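Local atomic coordinates of beta-glucosidase (Chaetomella raphigera, PDB entry 6JXG), a protein that probably hydrolyses terminal, non-reducing beta-D-glucosyl residues with release of beta-D-glucose, as a secreted family 3 glycoside hydrolase acting in cellulose degradation. Residues A[370-375]-A[388-393]; A[55-58]-A[64-67]; A[395-400]-A[413-418]; A[502-507]-A[513-518]. All blocks are in the same frame, centred on the assembly; numbering follows the deposited sequence.

The four contacts come in series along the chain, in the order 2, 1, 3, 4. Contact 2 lies in the family 3 N-terminal domain, of the TIM-barrel clan; the others lie in the C-terminal domain. Contacts 1 and 2, with centres about 14 Å apart, meet across the two domains through Asp371 with Arg64 and Asp389 with Gln67. Contacts 3 and 4, their centres also about 14 Å apart, bring helices 396-406 and 511-519 onto one mixed sheet and touch at Pro396 and Leu515. Contacts 2 and 3 are the most distant pair, about 31 Å between centres. Polar contacts thus gather at the domain boundary, apolar ones around the sheet.

Contact 1 of 4, residues A[370-375]-A[388-393]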
# COMPACT_ATOMS: atom_id res chain seq x y z
N SER A 370 11.49 17.76 7.41
CA SER A 370 10.48 18.09 6.44
C SER A 370 10.06 16.82 5.67
O SER A 370 10.91 16.04 5.20
CB SER A 370 11.06 19.12 5.48
OG SER A 370 10.15 19.41 4.46
N ASP A 371 8.76 16.58 5.56
CA ASP A 371 8.25 15.39 4.86
C ASP A 371 8.86 14.07 5.36
O ASP A 371 8.91 13.11 4.65
CB ASP A 371 8.43 15.52 3.35
CG ASP A 371 7.68 16.72 2.75
OD1 ASP A 371 6.64 17.09 3.31
OD2 ASP A 371 8.10 17.20 1.69
N ARG A 372 9.27 14.04 6.63
CA ARG A 372 9.89 12.87 7.32
C ARG A 372 11.19 12.44 6.62
O ARG A 372 11.58 11.25 6.68
CB ARG A 372 8.93 11.68 7.46
CG ARG A 372 7.50 12.07 7.82
CD ARG A 372 7.42 12.49 9.28
NE ARG A 372 7.82 13.88 9.51
CZ ARG A 372 7.05 14.94 9.41
NH1 ARG A 372 7.58 16.12 9.66
NH2 ARG A 372 5.77 14.84 9.15
N GLY A 373 11.88 13.41 6.03
CA GLY A 373 13.11 13.18 5.26
C GLY A 373 14.35 13.01 6.11
O GLY A 373 15.38 13.64 5.89
N CYS A 374 14.30 12.09 7.04
CA CYS A 374 15.47 11.59 7.70
C CYS A 374 15.13 10.23 8.33
O CYS A 374 13.92 9.92 8.57
CB CYS A 374 15.90 12.59 8.82
SG CYS A 374 14.81 12.69 10.26
N ASP A 375 16.17 9.49 8.75
CA ASP A 375 15.98 8.24 9.52
C ASP A 375 16.70 8.41 10.85
O ASP A 375 17.78 7.85 11.07
CB ASP A 375 16.54 7.06 8.73
CG ASP A 375 16.35 5.71 9.43
OD1 ASP A 375 15.51 5.61 10.31
OD2 ASP A 375 17.11 4.76 9.14
N ALA A 388 2.39 12.43 7.00
CA ALA A 388 1.53 13.23 7.89
C ALA A 388 2.42 13.64 9.07
O ALA A 388 3.44 13.02 9.27
CB ALA A 388 0.37 12.45 8.41
N ASP A 389 1.96 14.65 9.80
CA ASP A 389 2.64 15.12 11.03
C ASP A 389 2.10 14.22 12.13
O ASP A 389 0.91 13.97 12.17
CB ASP A 389 2.34 16.56 11.29
CG ASP A 389 3.18 17.51 10.42
OD1 ASP A 389 3.84 17.08 9.44
OD2 ASP A 389 3.17 18.71 10.77
N PHE A 390 2.99 13.61 12.92
CA PHE A 390 2.56 12.80 14.02
C PHE A 390 1.94 13.69 15.09
O PHE A 390 2.55 14.71 15.44
CB PHE A 390 3.75 12.11 14.70
CG PHE A 390 4.47 11.11 13.83
CD1 PHE A 390 4.01 9.85 13.72
CD2 PHE A 390 5.66 11.45 13.16
CE1 PHE A 390 4.69 8.89 12.99
CE2 PHE A 390 6.35 10.52 12.43
CZ PHE A 390 5.86 9.24 12.33
N PRO A 391 0.74 13.32 15.60
CA PRO A 391 0.24 14.05 16.80
C PRO A 391 1.04 13.67 18.06
O PRO A 391 1.06 14.41 19.02
CB PRO A 391 -1.22 13.59 16.95
CG PRO A 391 -1.28 12.29 16.22
CD PRO A 391 -0.17 12.25 15.19
N TYR A 392 1.71 12.54 18.00
CA TYR A 392 2.60 12.00 19.05
C TYR A 392 3.18 10.76 18.37
O TYR A 392 2.71 10.35 17.31
CB TYR A 392 1.80 11.61 20.31
CG TYR A 392 0.74 10.58 20.11
CD1 TYR A 392 1.04 9.22 20.17
CD2 TYR A 392 -0.58 10.93 19.83
CE1 TYR A 392 0.09 8.25 19.94
CE2 TYR A 392 -1.55 9.96 19.63
CZ TYR A 392 -1.20 8.61 19.65
OH TYR A 392 -2.19 7.62 19.44
N LEU A 393 4.26 10.21 18.90
CA LEU A 393 4.78 8.93 18.35
C LEU A 393 5.21 8.12 19.55
O LEU A 393 6.13 8.53 20.27
CB LEU A 393 5.95 9.17 17.38
CG LEU A 393 6.70 7.90 16.93
CD1 LEU A 393 5.74 6.94 16.26
CD2 LEU A 393 7.86 8.26 16.02
O HOH W 1 6.20 18.74 9.30
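Arg372 makes both of its direct hydrogen bonds to the 388-393 segment through one nitrogen, NH2. This NH2 forms a salt bridge with Asp389 OD1 at 3.0 Å, nearly straight at 163°. The oxygen lies in the guanidinium plane, whereas the nitrogen approaches it from above the carboxylate plane, the two flat groups being turned 65° apart. The same NH2 donates to Ala388 O at 3.0 Å in a more bent bond, meeting that carbonyl from above its plane. One water completes a small bridge: it accepts from Arg372 NH1 at 3.0 Å and donates to Asp389 OD1 at 2.9 Å. The other carboxylate oxygen, OD2, is taken by Gln67 NE2 from the N-terminal domain, which fixes the acid from a second direction. The arginine reaches this place by folding rather than stretching, with bends at chi2 and chi3. That path brings its CD obliquely to the Phe390 ring, 3.9 Å from CE2, and Leu393 CD2 lies over one face of the same ring, offset toward its rim. Replacing Arg372 with an alanine is likely to leave Asp389 OD1 without its charged mate and Ala388 O without this donor, and to open a gap beside Phe390. Both segments belong to the long loop joining strand 351-355 to helix 396-406, and neither is helix or strand. The Cys369-Cys374 disulfide ties its first part, and Asp371 pairs with Arg64 in the loop that follows strand 55-57, so the contact stands where the N-terminal and C-terminal family 3 domains meet.

Contact 2 of 4, residues A[55-58]-A[64-67]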
# COMPACT_ATOMS: atom_id res chain seq x y z
N CYS A 55 -11.00 20.32 -3.08
CA CYS A 55 -9.78 20.24 -2.26
C CYS A 55 -9.21 18.82 -2.45
O CYS A 55 -9.91 17.82 -2.14
CB CYS A 55 -10.11 20.50 -0.79
SG CYS A 55 -8.72 20.17 0.36
N TYR A 56 -7.97 18.77 -2.98
CA TYR A 56 -7.24 17.52 -3.17
C TYR A 56 -6.09 17.54 -2.16
O TYR A 56 -5.25 18.49 -2.18
CB TYR A 56 -6.66 17.50 -4.58
CG TYR A 56 -7.64 17.41 -5.74
CD1 TYR A 56 -7.77 16.24 -6.50
CD2 TYR A 56 -8.36 18.49 -6.13
CE1 TYR A 56 -8.62 16.19 -7.54
CE2 TYR A 56 -9.25 18.45 -7.17
CZ TYR A 56 -9.37 17.29 -7.90
OH TYR A 56 -10.24 17.27 -8.96
N GLN A 57 -6.04 16.52 -1.31
CA GLN A 57 -5.09 16.50 -0.23
C GLN A 57 -4.37 15.13 -0.12
O GLN A 57 -5.00 14.07 -0.14
CB GLN A 57 -5.72 16.88 1.12
CG GLN A 57 -4.71 17.22 2.20
CD GLN A 57 -4.10 18.61 1.99
OE1 GLN A 57 -4.51 19.37 1.08
NE2 GLN A 57 -3.14 18.97 2.84
N ASP A 58 -3.05 15.19 0.04
CA ASP A 58 -2.25 13.98 0.41
C ASP A 58 -2.59 13.58 1.88
O ASP A 58 -3.17 14.38 2.67
CB ASP A 58 -0.77 14.29 0.34
CG ASP A 58 -0.20 14.36 -1.06
OD1 ASP A 58 -0.62 13.51 -1.84
OD2 ASP A 58 0.65 15.26 -1.35
N ARG A 64 -1.91 14.97 5.11
CA ARG A 64 -0.65 15.68 5.07
C ARG A 64 -0.83 17.19 5.49
O ARG A 64 -1.87 17.79 5.22
CB ARG A 64 -0.07 15.58 3.69
CG ARG A 64 1.39 15.99 3.57
CD ARG A 64 1.79 15.88 2.08
NE ARG A 64 3.15 16.37 1.96
CZ ARG A 64 3.73 16.75 0.80
NH1 ARG A 64 3.09 16.70 -0.37
NH2 ARG A 64 4.97 17.20 0.85
N PHE A 65 0.16 17.69 6.21
CA PHE A 65 0.35 19.10 6.63
C PHE A 65 -0.54 19.50 7.84
O PHE A 65 -0.09 20.21 8.75
CB PHE A 65 0.17 20.12 5.46
CG PHE A 65 1.15 19.95 4.32
CD1 PHE A 65 2.51 20.15 4.51
CD2 PHE A 65 0.74 19.66 3.04
CE1 PHE A 65 3.43 20.02 3.48
CE2 PHE A 65 1.68 19.56 2.00
CZ PHE A 65 3.02 19.75 2.23
N VAL A 66 -1.80 19.12 7.83
CA VAL A 66 -2.75 19.56 8.83
C VAL A 66 -2.46 18.98 10.22
O VAL A 66 -2.12 17.79 10.38
CB VAL A 66 -4.17 19.17 8.38
CG1 VAL A 66 -5.23 19.65 9.33
CG2 VAL A 66 -4.44 19.70 7.00
N GLN A 67 -2.58 19.82 11.25
CA GLN A 67 -2.36 19.39 12.58
C GLN A 67 -3.61 18.67 13.14
O GLN A 67 -4.75 18.78 12.57
CB GLN A 67 -1.94 20.56 13.48
CG GLN A 67 -0.74 21.32 13.03
CD GLN A 67 0.42 20.38 12.83
OE1 GLN A 67 0.78 19.70 13.75
NE2 GLN A 67 0.95 20.28 11.59
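Asp58 and Arg64 close a short loop through their backbones, Arg64 N donating to Asp58 O at 2.8 Å. Next to it Gln57, bent at chi2, turns its amide to the other backbone group of Arg64: NE2 donates to Arg64 O at 2.9 Å, with the oxygen in the amide plane of the glutamine. That NE2 also reaches Ser308 OG, while OE1 accepts from Val40 N, so both ends of the amide are occupied and its rotation is fixed. The side chains of Asp58 and Arg64 lie side by side and point the same way. With CG anti to N (chi1 -166°) and the chain extended to NE, Arg64 runs along Asp58, CD 3.5 Å from Asp58 CB. It ends in a salt bridge from NH1 to Asp58 OD2, 3.0 Å, met on the anti side of the carboxylate, while its NH2 pairs with Asp371 OD1 of the C-terminal domain. Phe65 flanks this arm: its CZ sits 3.2 Å above the guanidinium plane, toward the rim, and Gln57 NE2 lies at the edge of the ring. A leucine in place of Arg64 would probably leave Asp58 OD2 and Asp371 OD1 without this cationic partner and cost the joint between domains one of its charged ties. Cys39 anchors Cys55 by a disulfide. Strand 55-57 lies between strands 41-42 and 105-106 in the mixed sheet of the N-terminal domain, and residues 64-67 belong to the loop leading from it to helix 75-79.

Contact 3 of 4, residues A[395-400]-A[413-418]; sequences APLDAI and LSTTDS
No flat group of the two segments stands between Leu397 and Leu413, which meet through methyls; the carboxylate at work nearby, that of Asp398, serves its own helix. Ala395 N donates to Asp398 OD2 at 3.0 Å from above the carboxylate plane. Ala395 is the N-cap residue, and the Asp398 carboxylate takes up its backbone N-H at the helix start. Across the contact, Leu413 CD2 lies 3.9 Å from Leu397 CD1 and 4.1 Å from Leu397 CD2, so one methyl rests against both branches of the fork. Leu397 presents that fork with CG anti to N (chi1 -178°). Its CD2 also comes within 4.4 Å of Thr415 CG2, a looser touch by the methyl of the threonine. No hydrogen bond crosses, and Leu413 is exposed, which makes this an apolar contact at the surface. Farther on, Thr416 OG1 accepts from Ser418 N in an ST turn, and Ser418 caps helix 419-427 through its hydroxyl. Strand 410-414 is an outermost strand of its sheet and runs parallel to its neighbour 351-355, so helix 396-406 forms the crossover of a beta-alpha-beta unit, with this contact joining helix start to strand end.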
# COMPACT_ATOMS: atom_id res chain seq x y z
N ALA A 395 7.37 5.69 20.92
CA ALA A 395 8.58 4.95 20.62
C ALA A 395 8.66 3.66 21.41
O ALA A 395 8.05 3.54 22.45
CB ALA A 395 9.80 5.80 20.89
N PRO A 396 9.47 2.70 20.95
CA PRO A 396 9.55 1.43 21.73
C PRO A 396 9.84 1.65 23.23
O PRO A 396 9.20 1.06 24.09
CB PRO A 396 10.71 0.71 21.07
CG PRO A 396 10.60 1.11 19.63
CD PRO A 396 10.21 2.61 19.70
N LEU A 397 10.83 2.49 23.54
CA LEU A 397 11.18 2.71 24.95
C LEU A 397 10.05 3.37 25.78
O LEU A 397 9.88 3.07 26.99
CB LEU A 397 12.51 3.49 25.05
CG LEU A 397 12.99 3.73 26.49
CD1 LEU A 397 13.31 2.35 27.09
CD2 LEU A 397 14.17 4.65 26.51
N ASP A 398 9.24 4.23 25.13
CA ASP A 398 8.05 4.84 25.76
C ASP A 398 7.15 3.76 26.27
O ASP A 398 6.60 3.83 27.35
CB ASP A 398 7.27 5.74 24.74
CG ASP A 398 8.08 6.94 24.26
OD1 ASP A 398 9.16 7.24 24.86
OD2 ASP A 398 7.63 7.60 23.26
N ALA A 399 6.88 2.74 25.44
CA ALA A 399 5.98 1.65 25.81
C ALA A 399 6.65 0.63 26.75
O ALA A 399 6.02 0.08 27.61
CB ALA A 399 5.48 0.92 24.59
N ILE A 400 7.91 0.33 26.54
CA ILE A 400 8.55 -0.70 27.33
C ILE A 400 8.81 -0.28 28.79
O ILE A 400 8.57 -1.06 29.70
CB ILE A 400 9.87 -1.11 26.66
CG1 ILE A 400 9.56 -1.87 25.35
CG2 ILE A 400 10.79 -1.86 27.64
CD1 ILE A 400 10.79 -2.00 24.49
N LEU A 413 20.29 1.57 29.20
CA LEU A 413 19.99 2.32 27.99
C LEU A 413 21.22 2.64 27.19
O LEU A 413 22.23 3.18 27.71
CB LEU A 413 19.22 3.58 28.36
CG LEU A 413 17.93 3.40 29.16
CD1 LEU A 413 17.25 4.73 29.39
CD2 LEU A 413 17.00 2.44 28.42
N SER A 414 21.19 2.28 25.92
CA SER A 414 22.13 2.78 24.96
C SER A 414 21.43 3.21 23.62
O SER A 414 21.57 2.58 22.61
CB SER A 414 23.22 1.76 24.68
OG SER A 414 24.21 2.37 23.94
N THR A 415 20.74 4.35 23.67
CA THR A 415 19.82 4.78 22.60
C THR A 415 20.45 5.63 21.50
O THR A 415 19.83 6.52 20.96
CB THR A 415 18.65 5.48 23.27
OG1 THR A 415 19.13 6.53 24.07
CG2 THR A 415 17.95 4.55 24.17
N THR A 416 21.69 5.32 21.17
CA THR A 416 22.39 5.80 20.00
C THR A 416 22.80 4.55 19.26
O THR A 416 22.55 3.43 19.71
CB THR A 416 23.65 6.62 20.32
OG1 THR A 416 24.72 5.75 20.75
CG2 THR A 416 23.42 7.60 21.35
N ASP A 417 23.42 4.74 18.11
CA ASP A 417 23.92 3.67 17.32
C ASP A 417 25.42 3.42 17.53
O ASP A 417 26.10 2.73 16.69
CB ASP A 417 23.65 3.93 15.87
CG ASP A 417 22.14 3.85 15.53
OD1 ASP A 417 21.33 3.26 16.27
OD2 ASP A 417 21.82 4.36 14.50
N SER A 418 25.97 3.95 18.61
CA SER A 418 27.41 3.65 18.94
C SER A 418 27.61 2.15 19.23
O SER A 418 26.93 1.60 20.09
CB SER A 418 27.82 4.38 20.20
OG SER A 418 29.07 3.82 20.64

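Contact 4 of 4, residues A[502-507]-A[513-518]; sequences VWAGVS and NGLADI
Leu515 reaches from its helix to Val502 and Ala504 with one methyl. Its CD1 lies 4.1 Å from Val502 CG1 and 4.3 Å from Ala504 CB, touching two residues whose CB atoms are set toward the helix, with Trp503 between them in sequence. Leu515 and Val502 approach at a slant, and the leucine arrives there with CG anti to its own N (chi1 174°). For Val502, CG1 is likewise the branch anti to N, which is the one that meets the leucine. These are van der Waals contacts alone, without a hydrogen bond across. The backbones come nearest at Ala504 and Leu515, 6.9 Å between CA atoms, close enough that the small alanine methyl suffices to meet the longer side chain. Around this first shell, backbone hydrogen bonds fix the strand, linking Val502 to Val479 and Ile481, and Ala504 to Ile481; Gly505 then takes a positive phi (71°) as the chain leaves the strand. On the helix side, Asp517 N donates to Asn513 O at 2.9 Å, and the helix is tied to helix 323-332 through the salt bridge of Asp517 with Arg327. Strand 498-503, between antiparallel 335-339 and parallel 477-483 in the mixed sheet of the C-terminal domain, is thereby packed against the helix that follows it, 511-519, while Pro396 of helix 396-406 flanks Leu515.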
# COMPACT_ATOMS: atom_id res chain seq x y z
N VAL A 502 12.18 -9.63 15.29
CA VAL A 502 10.84 -9.08 15.12
C VAL A 502 10.83 -8.08 13.98
O VAL A 502 11.47 -7.06 14.08
CB VAL A 502 10.44 -8.37 16.40
CG1 VAL A 502 9.07 -7.78 16.25
CG2 VAL A 502 10.63 -9.34 17.60
N TRP A 503 10.16 -8.42 12.87
CA TRP A 503 10.03 -7.54 11.72
C TRP A 503 8.80 -6.64 12.01
O TRP A 503 7.64 -6.99 11.71
CB TRP A 503 9.87 -8.40 10.48
CG TRP A 503 9.93 -7.71 9.25
CD1 TRP A 503 8.86 -7.32 8.50
CD2 TRP A 503 11.11 -7.37 8.52
NE1 TRP A 503 9.31 -6.70 7.38
CE2 TRP A 503 10.69 -6.73 7.34
CE3 TRP A 503 12.47 -7.53 8.74
CZ2 TRP A 503 11.56 -6.23 6.43
CZ3 TRP A 503 13.36 -7.00 7.83
CH2 TRP A 503 12.91 -6.37 6.69
N ALA A 504 9.07 -5.48 12.57
CA ALA A 504 7.99 -4.66 13.15
C ALA A 504 7.40 -3.68 12.15
O ALA A 504 6.35 -3.08 12.41
CB ALA A 504 8.56 -3.89 14.33
N GLY A 505 8.10 -3.49 11.02
CA GLY A 505 7.64 -2.62 9.94
C GLY A 505 7.70 -1.15 10.24
O GLY A 505 8.53 -0.72 11.04
N VAL A 506 6.76 -0.38 9.66
CA VAL A 506 6.73 1.06 9.72
C VAL A 506 5.26 1.45 9.90
O VAL A 506 4.45 1.35 8.99
CB VAL A 506 7.41 1.75 8.52
CG1 VAL A 506 8.92 1.63 8.66
CG2 VAL A 506 7.06 1.04 7.22
N SER A 507 4.95 1.78 11.13
CA SER A 507 3.59 1.60 11.67
C SER A 507 2.94 2.81 12.31
O SER A 507 1.92 2.67 12.99
CB SER A 507 3.54 0.35 12.61
OG SER A 507 4.30 0.49 13.80
N ASN A 513 3.47 1.06 20.95
CA ASN A 513 2.39 0.28 21.64
C ASN A 513 2.10 -1.06 20.98
O ASN A 513 2.05 -2.14 21.66
CB ASN A 513 1.12 1.11 21.82
CG ASN A 513 1.25 2.10 22.96
OD1 ASN A 513 1.98 1.85 23.92
ND2 ASN A 513 0.51 3.17 22.90
N GLY A 514 2.03 -1.06 19.66
CA GLY A 514 1.81 -2.28 18.99
C GLY A 514 2.96 -3.24 19.25
O GLY A 514 2.77 -4.42 19.53
N LEU A 515 4.18 -2.74 19.19
CA LEU A 515 5.35 -3.59 19.45
C LEU A 515 5.34 -4.21 20.84
O LEU A 515 5.63 -5.41 20.99
CB LEU A 515 6.62 -2.75 19.29
CG LEU A 515 7.90 -3.45 19.67
CD1 LEU A 515 8.12 -4.53 18.58
CD2 LEU A 515 9.15 -2.54 19.84
N ALA A 516 5.08 -3.40 21.87
CA ALA A 516 5.01 -3.95 23.24
C ALA A 516 3.90 -4.93 23.44
O ALA A 516 4.04 -5.88 24.21
CB ALA A 516 4.86 -2.84 24.25
N ASP A 517 2.79 -4.74 22.74
CA ASP A 517 1.64 -5.68 22.81
C ASP A 517 2.15 -7.08 22.43
O ASP A 517 1.65 -8.10 22.93
CB ASP A 517 0.51 -5.33 21.83
CG ASP A 517 -0.31 -4.10 22.24
OD1 ASP A 517 -0.21 -3.65 23.40
OD2 ASP A 517 -1.06 -3.57 21.39
N ILE A 518 3.10 -7.13 21.51
CA ILE A 518 3.70 -8.42 21.09
C ILE A 518 4.88 -8.84 21.98
O ILE A 518 4.95 -10.01 22.43
CB ILE A 518 4.09 -8.38 19.58
CG1 ILE A 518 2.81 -8.57 18.74
CG2 ILE A 518 5.12 -9.45 19.18
CD1 ILE A 518 2.35 -7.29 18.23